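Local coordinates for protein alpha-14 giardin (Giardia lamblia, PDB 3CHJ) that binds calcium and phosphatidylserine-containing membranes as an annexin, and may link the phospholipid bilayer to the underlying axoneme, at residues K179-D184 with E222-G227. Residues are numbered along the deposited sequence; the frame is centred on the assembly and turned at random.
Sequences KGVKKD and EDEFQG. With CA (calcium ion), chain B.
Glu224 and Gly180 meet at a calcium ion, in an arrangement characteristic of the annexin calcium site: backbone oxygens come from a helix end and the loop that follows it, and an acidic side chain some 40 residues further along adds both its oxygens. Glu224 OE1 and OE2 each lie 2.5 Å from the calcium ion, while Gly180 O binds it at 2.4 Å. Ala175 O, Thr178 O and Glu185 OE1 are further ligands. Glutamate is long enough to span the gap: CG lies anti to the backbone N (chi1 -178°) and a bend at chi2 (79°) turns the carboxylate toward the loop. Trp189 NE1 donates a hydrogen bond to OE2, helping to fix the carboxylate's rotation. Gly180 has a positive phi (81°), which glycine adopts readily. Next to the carboxylate, Val181 CG2 lies 3.6 Å from Glu224 OE2, the side chains crossing at about a right angle, and 3.5 Å from Phe225 CE1; a compact branched residue suits this place, an apolar flank that Met144 extends. The flat Phe225 ring suits the methylene chain of Glu224, whose CG sits over its centre. A water joins the backbones, accepting from Gly180 N at 2.8 Å and donating to Asp223 O and Glu224 O.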
ATOM      1  N   LYS A 179      27.971   3.800  11.173  1.00 22.61           N
ATOM      2  CA  LYS A 179      27.625   2.454  10.740  1.00 23.69           C
ATOM      3  C   LYS A 179      26.705   1.782  11.759  1.00 23.45           C
ATOM      4  O   LYS A 179      27.038   1.680  12.943  1.00 23.79           O
ATOM      5  CB  LYS A 179      28.891   1.621  10.533  1.00 24.48           C
ATOM      6  CG  LYS A 179      28.660   0.273   9.879  1.00 27.34           C
ATOM      7  CD  LYS A 179      29.940  -0.557   9.877  1.00 32.29           C
ATOM      8  CE  LYS A 179      30.930  -0.033   8.839  1.00 34.08           C
ATOM      9  NZ  LYS A 179      32.215  -0.799   8.831  1.00 37.04           N
ATOM     10  N   GLY A 180      25.537   1.349  11.293  1.00 23.31           N
ATOM     11  CA  GLY A 180      24.550   0.694  12.155  1.00 23.38           C
ATOM     12  C   GLY A 180      23.717   1.700  12.947  1.00 22.98           C
ATOM     13  O   GLY A 180      24.122   2.853  13.127  1.00 22.53           O
ATOM     14  N   VAL A 181      22.543   1.272  13.413  1.00 22.45           N
ATOM     15  CA  VAL A 181      21.692   2.128  14.234  1.00 22.96           C
ATOM     16  C   VAL A 181      22.195   2.061  15.669  1.00 23.13           C
ATOM     17  O   VAL A 181      22.064   1.024  16.330  1.00 23.83           O
ATOM     18  CB  VAL A 181      20.202   1.688  14.180  1.00 22.91           C
ATOM     19  CG1 VAL A 181      19.342   2.572  15.061  1.00 22.13           C
ATOM     20  CG2 VAL A 181      19.686   1.688  12.725  1.00 23.96           C
ATOM     21  N   LYS A 182      22.783   3.157  16.130  1.00 23.15           N
ATOM     22  CA  LYS A 182      23.245   3.266  17.513  1.00 23.91           C
ATOM     23  C   LYS A 182      22.069   3.497  18.458  1.00 24.42           C
ATOM     24  O   LYS A 182      21.002   3.945  18.038  1.00 23.83           O
ATOM     25  CB  LYS A 182      24.292   4.380  17.653  1.00 23.83           C
ATOM     26  CG  LYS A 182      25.452   4.288  16.655  1.00 25.18           C
ATOM     27  CD  LYS A 182      26.195   2.968  16.761  1.00 29.24           C
ATOM     28  CE  LYS A 182      27.463   2.987  15.928  1.00 31.09           C
ATOM     29  NZ  LYS A 182      28.143   1.655  15.966  1.00 33.01           N
ATOM     30  N   LYS A 183      22.273   3.197  19.738  1.00 25.06           N
ATOM     31  CA  LYS A 183      21.206   3.305  20.731  1.00 26.10           C
ATOM     32  C   LYS A 183      20.562   4.693  20.787  1.00 24.95           C
ATOM     33  O   LYS A 183      19.342   4.807  20.954  1.00 24.58           O
ATOM     34  CB  LYS A 183      21.710   2.874  22.120  1.00 26.61           C
ATOM     35  CG  LYS A 183      23.013   3.543  22.552  1.00 28.62           C
ATOM     36  CD  LYS A 183      23.325   3.303  24.032  1.00 28.93           C
ATOM     37  CE  LYS A 183      24.438   4.223  24.502  1.00 32.78           C
ATOM     38  NZ  LYS A 183      24.164   5.644  24.149  1.00 35.86           N
ATOM     39  N   ASP A 184      21.380   5.734  20.628  1.00 24.17           N
ATOM     40  CA  ASP A 184      20.929   7.123  20.715  1.00 23.58           C
ATOM     41  C   ASP A 184      20.248   7.568  19.422  1.00 22.45           C
ATOM     42  O   ASP A 184      19.630   8.635  19.373  1.00 23.76           O
ATOM     43  CB  ASP A 184      22.120   8.053  21.004  1.00 24.06           C
ATOM     44  CG  ASP A 184      23.139   8.074  19.865  1.00 25.33           C
ATOM     45  OD1 ASP A 184      23.715   7.009  19.569  1.00 25.03           O
ATOM     46  OD2 ASP A 184      23.377   9.158  19.271  1.00 28.72           O
ATOM     47  N   GLU A 222      19.364   4.061   2.895  1.00 13.79           N
ATOM     48  CA  GLU A 222      19.961   2.883   2.298  1.00 15.74           C
ATOM     49  C   GLU A 222      21.264   2.537   3.014  1.00 15.19           C
ATOM     50  O   GLU A 222      21.510   1.376   3.287  1.00 16.22           O
ATOM     51  CB  GLU A 222      20.197   3.097   0.793  1.00 16.82           C
ATOM     52  CG  GLU A 222      18.902   3.201  -0.016  1.00 22.07           C
ATOM     53  CD  GLU A 222      18.936   4.171  -1.210  1.00 28.03           C
ATOM     54  OE1 GLU A 222      19.986   4.292  -1.908  1.00 28.88           O
ATOM     55  OE2 GLU A 222      17.878   4.819  -1.458  1.00 29.47           O
ATOM     56  N   ASP A 223      22.066   3.547   3.353  1.00 15.26           N
ATOM     57  CA  ASP A 223      23.320   3.328   4.082  1.00 16.12           C
ATOM     58  C   ASP A 223      23.044   2.665   5.427  1.00 15.76           C
ATOM     59  O   ASP A 223      23.734   1.724   5.822  1.00 16.89           O
ATOM     60  CB  ASP A 223      24.068   4.641   4.335  1.00 16.37           C
ATOM     61  CG  ASP A 223      24.641   5.253   3.075  1.00 19.80           C
ATOM     62  OD1 ASP A 223      24.670   4.586   2.022  1.00 22.58           O
ATOM     63  OD2 ASP A 223      25.067   6.423   3.149  1.00 22.61           O
ATOM     64  N   GLU A 224      22.012   3.155   6.107  1.00 15.03           N
ATOM     65  CA  GLU A 224      21.780   2.829   7.526  1.00 14.81           C
ATOM     66  C   GLU A 224      21.159   1.462   7.770  1.00 14.50           C
ATOM     67  O   GLU A 224      21.465   0.800   8.775  1.00 14.96           O
ATOM     68  CB  GLU A 224      20.908   3.910   8.185  1.00 15.33           C
ATOM     69  CG  GLU A 224      20.635   3.699   9.692  1.00 16.15           C
ATOM     70  CD  GLU A 224      21.802   4.102  10.603  1.00 18.52           C
ATOM     71  OE1 GLU A 224      22.981   3.872  10.250  1.00 20.54           O
ATOM     72  OE2 GLU A 224      21.542   4.640  11.694  1.00 17.69           O
ATOM     73  N   PHE A 225      20.263   1.068   6.877  1.00 13.09           N
ATOM     74  CA  PHE A 225      19.413  -0.086   7.127  1.00 12.70           C
ATOM     75  C   PHE A 225      19.627  -1.176   6.109  1.00 12.51           C
ATOM     76  O   PHE A 225      20.136  -0.928   5.023  1.00 13.18           O
ATOM     77  CB  PHE A 225      17.952   0.343   7.072  1.00 12.21           C
ATOM     78  CG  PHE A 225      17.557   1.341   8.138  1.00 10.97           C
ATOM     79  CD1 PHE A 225      17.412   0.927   9.459  1.00 12.00           C
ATOM     80  CD2 PHE A 225      17.329   2.681   7.826  1.00  9.98           C
ATOM     81  CE1 PHE A 225      17.024   1.845  10.472  1.00 12.75           C
ATOM     82  CE2 PHE A 225      16.946   3.605   8.826  1.00 12.21           C
ATOM     83  CZ  PHE A 225      16.805   3.173  10.158  1.00 11.91           C
ATOM     84  N   GLN A 226      19.221  -2.384   6.484  1.00 12.19           N
ATOM     85  CA  GLN A 226      19.197  -3.520   5.575  1.00 13.02           C
ATOM     86  C   GLN A 226      17.909  -4.321   5.745  1.00 12.09           C
ATOM     87  O   GLN A 226      17.143  -4.092   6.684  1.00 12.46           O
ATOM     88  CB  GLN A 226      20.429  -4.422   5.776  1.00 13.57           C
ATOM     89  CG  GLN A 226      20.381  -5.214   7.074  1.00 14.94           C
ATOM     90  CD  GLN A 226      21.613  -6.070   7.222  1.00 16.91           C
ATOM     91  OE1 GLN A 226      22.708  -5.549   7.456  1.00 19.07           O
ATOM     92  NE2 GLN A 226      21.453  -7.381   7.044  1.00 19.45           N
ATOM     93  N   GLY A 227      17.660  -5.265   4.843  1.00 11.53           N
ATOM     94  CA  GLY A 227      16.511  -6.143   4.985  1.00 12.05           C
ATOM     95  C   GLY A 227      15.194  -5.384   5.042  1.00 11.51           C
ATOM     96  O   GLY A 227      15.037  -4.348   4.373  1.00 11.15           O
TER
HETATM   97 CA    CA B 338      23.912   5.076  12.228  1.00 19.50          CA
HETATM   98  O   HOH W   1      24.590   0.751   8.677  1.00 27.54           O